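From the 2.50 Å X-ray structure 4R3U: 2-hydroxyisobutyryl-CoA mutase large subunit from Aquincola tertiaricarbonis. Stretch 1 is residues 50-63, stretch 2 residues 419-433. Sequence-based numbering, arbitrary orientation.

Stretch 1, residues 50-63: HTIGDFPVQRTYTA
Stretch 2 419-433: SYYVEALTTEYEKKI

No direct hydrogen bond joins these two stretches, although five aromatic rings meet between them; the contact buries 632 Å², both sides summed, and its one polar link in evidence is a water. That water donates to Gly 53 O at 2.8 Å and to Tyr 429 OH at 3.0 Å, tying the turn of stretch 1 to the hydroxyl of a helical tyrosine.

Stretch 2 is helical from Tyr 420 through Ile 433 and continues beyond. Its phi/psi values cluster near -63/-45, and i to i-4 bonds run from Glu 423 N to Ser 419 O (2.8 Å) through Ile 433 N to Tyr 429 O (2.7 Å). Ser 419 (-50/122, chi1 t) caps the helix: its OG accepts from Val 422 N at 3.2 Å.

Stretch 1 is mostly extended loop. A type I turn spans Thr 51 to Asp 54, with Ile 52 at -67/-34 and Gly 53 at -77/14, and Asp 54 follows at 66/24. Asp 54 N donates to Thr 51 O (3.1 Å), Thr 51 N to Phe 55 O (2.8 Å), and Phe 55 N to Thr 51 OG1 (2.9 Å), the last made possible by the p rotamer of Thr 51. The two chains run in opposite senses: CA of Tyr 61 lies 5.3 Å from CA of Tyr 420, while CA of Phe 55 lies 8.5 Å from CA of Leu 425.

The wider spacing accommodates Phe 55 (chi1 -89°, chi2 55°), which points toward the helix and has 116 Å² covered. Its ring forms an offset stack with Tyr 429 (chi1 -97°, chi2 -88°): centroids are 4.1 Å apart and the planes differ by 3°, with Phe 55 CE2 3.7 Å from Tyr 429 CD2. Leu 425 (chi1 t, chi2 p) brings CD1 to 3.8 Å from Phe 55 CD2, and the aliphatic part of Lys 432 adds CG at 3.8 Å from Phe 55 CZ. The backbone of Glu 428 meets the ring edge, its C 3.9 Å from Phe 55 CE2.

At the closer approach, Tyr 61 (chi1 -69°, chi2 77°) also points toward the helix. Tyr 421 CA sits over its face, 4.0 Å from the centroid and 26° off the normal, a CH-pi contact. The Tyr 421 ring (chi1 t, chi2 42°) is oblique to it, at 31° with centroids 5.0 Å apart; Tyr 61 CE1 approaches Tyr 421 CD1 to 3.3 Å. The small Ala 424 places CB 3.7 Å from Tyr 61 CD2. Tyr 61 OH instead serves its own stretch, accepting from Gln 58 N at 3.0 Å.

Tyr 420 (chi1 m, chi2 -47°) turns a ring face to the backbone of Thr 62 and Ala 63, with Ala 63 CA 3.5 Å from Tyr 420 CE1. Tyr 421 OH lies among methyls, 3.7 Å from both Thr 51 CG2 and Val 57 CG1.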

# COMPACT_ATOMS: atom_id res chain seq x y z
N HIS A 50 -7.82 -12.08 17.07
CA HIS A 50 -8.99 -11.21 16.95
C HIS A 50 -8.68 -10.14 15.95
O HIS A 50 -7.50 -9.82 15.77
CB HIS A 50 -9.30 -10.50 18.29
CG HIS A 50 -9.61 -11.42 19.42
ND1 HIS A 50 -10.90 -11.65 19.82
CD2 HIS A 50 -8.76 -12.10 20.22
CE1 HIS A 50 -10.81 -12.49 20.84
NE2 HIS A 50 -9.54 -12.79 21.11
N THR A 51 -9.70 -9.50 15.39
CA THR A 51 -9.51 -8.34 14.54
C THR A 51 -9.15 -7.14 15.51
O THR A 51 -9.16 -7.32 16.75
CB THR A 51 -10.80 -8.07 13.75
OG1 THR A 51 -11.91 -7.97 14.65
CG2 THR A 51 -11.10 -9.08 12.71
N ILE A 52 -8.83 -5.94 14.98
CA ILE A 52 -8.52 -4.78 15.84
C ILE A 52 -9.82 -4.39 16.56
O ILE A 52 -9.80 -4.05 17.74
CB ILE A 52 -7.91 -3.61 15.03
CG1 ILE A 52 -6.52 -3.99 14.45
CG2 ILE A 52 -7.85 -2.31 15.85
CD1 ILE A 52 -5.94 -3.03 13.36
N GLY A 53 -10.94 -4.57 15.87
CA GLY A 53 -12.28 -4.31 16.39
C GLY A 53 -12.82 -5.37 17.33
O GLY A 53 -14.01 -5.37 17.63
N ASP A 54 -11.92 -6.27 17.82
CA ASP A 54 -12.18 -7.33 18.81
C ASP A 54 -13.12 -8.48 18.41
O ASP A 54 -13.71 -9.13 19.28
CB ASP A 54 -12.54 -6.75 20.18
CG ASP A 54 -11.39 -6.58 21.14
OD1 ASP A 54 -10.22 -6.56 20.68
OD2 ASP A 54 -11.66 -6.42 22.35
N PHE A 55 -13.25 -8.73 17.12
CA PHE A 55 -14.05 -9.86 16.66
C PHE A 55 -13.12 -11.05 16.58
O PHE A 55 -12.04 -10.92 15.98
CB PHE A 55 -14.64 -9.58 15.26
CG PHE A 55 -15.97 -8.89 15.24
CD1 PHE A 55 -16.16 -7.69 15.90
CD2 PHE A 55 -17.04 -9.43 14.52
CE1 PHE A 55 -17.40 -7.05 15.88
CE2 PHE A 55 -18.27 -8.77 14.47
CZ PHE A 55 -18.44 -7.58 15.15
N PRO A 56 -13.45 -12.19 17.22
CA PRO A 56 -12.56 -13.36 17.13
C PRO A 56 -12.53 -13.94 15.70
O PRO A 56 -13.57 -14.02 15.03
CB PRO A 56 -13.13 -14.34 18.15
CG PRO A 56 -14.56 -13.97 18.31
CD PRO A 56 -14.67 -12.50 18.00
N VAL A 57 -11.32 -14.30 15.24
CA VAL A 57 -11.12 -14.87 13.91
C VAL A 57 -10.66 -16.33 13.95
O VAL A 57 -9.92 -16.73 14.86
CB VAL A 57 -10.25 -14.00 12.97
CG1 VAL A 57 -10.91 -12.65 12.74
CG2 VAL A 57 -8.82 -13.83 13.49
N GLN A 58 -11.13 -17.14 12.97
CA GLN A 58 -10.72 -18.54 12.84
C GLN A 58 -9.37 -18.60 12.08
O GLN A 58 -9.02 -17.66 11.36
CB GLN A 58 -11.78 -19.35 12.07
CG GLN A 58 -13.18 -19.42 12.74
CD GLN A 58 -14.26 -19.97 11.83
OE1 GLN A 58 -14.01 -20.57 10.79
NE2 GLN A 58 -15.50 -19.78 12.19
N ARG A 59 -8.61 -19.73 12.23
CA ARG A 59 -7.35 -19.99 11.53
C ARG A 59 -7.57 -19.87 10.03
O ARG A 59 -6.76 -19.25 9.34
CB ARG A 59 -6.83 -21.39 11.91
CG ARG A 59 -5.57 -21.85 11.15
CD ARG A 59 -5.03 -23.18 11.66
NE ARG A 59 -4.66 -23.10 13.07
CZ ARG A 59 -5.39 -23.57 14.08
NH1 ARG A 59 -6.51 -24.24 13.84
NH2 ARG A 59 -4.99 -23.40 15.33
N THR A 60 -8.68 -20.46 9.53
CA THR A 60 -9.12 -20.43 8.14
C THR A 60 -10.65 -20.53 8.08
O THR A 60 -11.27 -21.03 9.03
CB THR A 60 -8.36 -21.48 7.28
OG1 THR A 60 -8.07 -20.93 5.99
CG2 THR A 60 -9.10 -22.84 7.15
N TYR A 61 -11.23 -20.06 6.98
CA TYR A 61 -12.67 -20.11 6.73
C TYR A 61 -12.93 -20.98 5.48
O TYR A 61 -12.18 -20.91 4.50
CB TYR A 61 -13.26 -18.69 6.58
CG TYR A 61 -13.26 -17.88 7.87
CD1 TYR A 61 -12.09 -17.30 8.35
CD2 TYR A 61 -14.43 -17.68 8.58
CE1 TYR A 61 -12.08 -16.59 9.55
CE2 TYR A 61 -14.44 -16.94 9.77
CZ TYR A 61 -13.26 -16.39 10.25
OH TYR A 61 -13.26 -15.69 11.43
N THR A 62 -13.96 -21.84 5.54
CA THR A 62 -14.36 -22.71 4.43
C THR A 62 -15.78 -22.34 4.02
O THR A 62 -16.37 -21.44 4.62
CB THR A 62 -14.23 -24.19 4.83
OG1 THR A 62 -15.16 -24.50 5.89
CG2 THR A 62 -12.79 -24.56 5.20
N ALA A 63 -16.33 -23.03 2.99
CA ALA A 63 -17.69 -22.75 2.52
C ALA A 63 -18.73 -23.07 3.59
O ALA A 63 -19.80 -22.46 3.59
CB ALA A 63 -17.98 -23.55 1.27
N SER A 419 -15.57 -14.64 -0.66
CA SER A 419 -14.49 -14.95 0.28
C SER A 419 -15.12 -15.49 1.55
O SER A 419 -15.98 -14.84 2.15
CB SER A 419 -13.66 -13.70 0.59
OG SER A 419 -12.91 -13.83 1.78
N TYR A 420 -14.73 -16.72 1.93
CA TYR A 420 -15.29 -17.34 3.11
C TYR A 420 -15.15 -16.48 4.37
O TYR A 420 -16.13 -16.30 5.10
CB TYR A 420 -14.73 -18.75 3.30
CG TYR A 420 -14.82 -19.64 2.08
CD1 TYR A 420 -16.00 -19.74 1.35
CD2 TYR A 420 -13.74 -20.43 1.69
CE1 TYR A 420 -16.10 -20.59 0.24
CE2 TYR A 420 -13.83 -21.31 0.62
CZ TYR A 420 -15.01 -21.39 -0.11
OH TYR A 420 -15.05 -22.24 -1.19
N TYR A 421 -13.98 -15.87 4.56
CA TYR A 421 -13.67 -15.00 5.68
C TYR A 421 -14.45 -13.70 5.60
O TYR A 421 -15.15 -13.37 6.57
CB TYR A 421 -12.14 -14.78 5.79
CG TYR A 421 -11.69 -13.73 6.79
CD1 TYR A 421 -12.29 -13.63 8.05
CD2 TYR A 421 -10.64 -12.86 6.50
CE1 TYR A 421 -11.91 -12.65 8.96
CE2 TYR A 421 -10.24 -11.88 7.41
CZ TYR A 421 -10.88 -11.77 8.64
OH TYR A 421 -10.51 -10.80 9.54
N VAL A 422 -14.36 -12.96 4.46
CA VAL A 422 -15.03 -11.67 4.31
C VAL A 422 -16.53 -11.86 4.42
O VAL A 422 -17.18 -11.10 5.15
CB VAL A 422 -14.56 -10.88 3.05
CG1 VAL A 422 -15.26 -9.51 2.91
CG2 VAL A 422 -13.04 -10.71 3.03
N GLU A 423 -17.08 -12.92 3.82
CA GLU A 423 -18.52 -13.21 3.91
C GLU A 423 -19.02 -13.53 5.32
O GLU A 423 -20.05 -13.00 5.72
CB GLU A 423 -19.00 -14.22 2.86
CG GLU A 423 -18.88 -13.75 1.42
CD GLU A 423 -19.57 -12.47 0.95
OE1 GLU A 423 -20.27 -11.82 1.75
OE2 GLU A 423 -19.39 -12.13 -0.23
N ALA A 424 -18.25 -14.32 6.10
CA ALA A 424 -18.55 -14.68 7.48
C ALA A 424 -18.45 -13.46 8.38
O ALA A 424 -19.33 -13.24 9.22
CB ALA A 424 -17.59 -15.76 7.96
N LEU A 425 -17.40 -12.63 8.19
CA LEU A 425 -17.20 -11.40 8.94
C LEU A 425 -18.27 -10.35 8.61
O LEU A 425 -18.77 -9.71 9.54
CB LEU A 425 -15.78 -10.85 8.72
CG LEU A 425 -15.20 -9.94 9.82
CD1 LEU A 425 -15.39 -10.53 11.25
CD2 LEU A 425 -13.74 -9.64 9.55
N THR A 426 -18.66 -10.22 7.30
CA THR A 426 -19.75 -9.33 6.86
C THR A 426 -21.04 -9.73 7.62
O THR A 426 -21.73 -8.86 8.17
CB THR A 426 -19.97 -9.45 5.33
OG1 THR A 426 -18.77 -9.07 4.64
CG2 THR A 426 -21.16 -8.63 4.83
N THR A 427 -21.31 -11.05 7.69
CA THR A 427 -22.49 -11.57 8.38
C THR A 427 -22.46 -11.36 9.91
O THR A 427 -23.51 -11.09 10.51
CB THR A 427 -22.81 -12.99 7.87
OG1 THR A 427 -23.06 -12.92 6.45
CG2 THR A 427 -23.99 -13.61 8.59
N GLU A 428 -21.27 -11.50 10.52
CA GLU A 428 -21.02 -11.30 11.95
C GLU A 428 -21.28 -9.83 12.30
O GLU A 428 -22.03 -9.56 13.24
CB GLU A 428 -19.60 -11.74 12.35
CG GLU A 428 -19.56 -13.09 13.04
CD GLU A 428 -20.24 -13.12 14.41
OE1 GLU A 428 -21.38 -13.63 14.49
OE2 GLU A 428 -19.64 -12.63 15.39
N TYR A 429 -20.73 -8.90 11.49
CA TYR A 429 -20.97 -7.47 11.66
C TYR A 429 -22.47 -7.12 11.61
O TYR A 429 -22.95 -6.45 12.53
CB TYR A 429 -20.15 -6.63 10.65
CG TYR A 429 -18.89 -6.12 11.28
CD1 TYR A 429 -18.87 -4.91 11.98
CD2 TYR A 429 -17.74 -6.91 11.32
CE1 TYR A 429 -17.72 -4.48 12.66
CE2 TYR A 429 -16.59 -6.49 11.98
CZ TYR A 429 -16.58 -5.27 12.63
OH TYR A 429 -15.46 -4.89 13.32
N GLU A 430 -23.21 -7.63 10.60
CA GLU A 430 -24.65 -7.45 10.40
C GLU A 430 -25.46 -7.77 11.68
O GLU A 430 -26.15 -6.91 12.21
CB GLU A 430 -25.12 -8.31 9.22
CG GLU A 430 -26.57 -8.06 8.85
CD GLU A 430 -27.26 -9.14 8.05
OE1 GLU A 430 -28.45 -8.96 7.72
OE2 GLU A 430 -26.63 -10.20 7.80
N LYS A 431 -25.30 -9.01 12.18
CA LYS A 431 -25.96 -9.50 13.38
C LYS A 431 -25.60 -8.66 14.61
O LYS A 431 -26.50 -8.25 15.35
CB LYS A 431 -25.67 -11.00 13.59
CG LYS A 431 -26.29 -11.87 12.50
CD LYS A 431 -25.77 -13.31 12.52
CE LYS A 431 -26.43 -14.19 11.47
NZ LYS A 431 -25.77 -15.52 11.36
N LYS A 432 -24.30 -8.36 14.81
CA LYS A 432 -23.81 -7.56 15.94
C LYS A 432 -24.32 -6.13 15.87
O LYS A 432 -24.66 -5.57 16.91
CB LYS A 432 -22.28 -7.62 16.09
CG LYS A 432 -21.72 -8.98 16.54
CD LYS A 432 -21.89 -9.26 18.03
CE LYS A 432 -21.79 -10.74 18.30
NZ LYS A 432 -22.34 -11.11 19.63
N ILE A 433 -24.44 -5.57 14.64
CA ILE A 433 -25.00 -4.23 14.39
C ILE A 433 -26.49 -4.22 14.79
O ILE A 433 -26.90 -3.34 15.53
CB ILE A 433 -24.80 -3.76 12.92
CG1 ILE A 433 -23.35 -3.27 12.66
CG2 ILE A 433 -25.85 -2.70 12.49
CD1 ILE A 433 -22.87 -3.47 11.15
O HOH W 1 -15.72 -3.79 16.13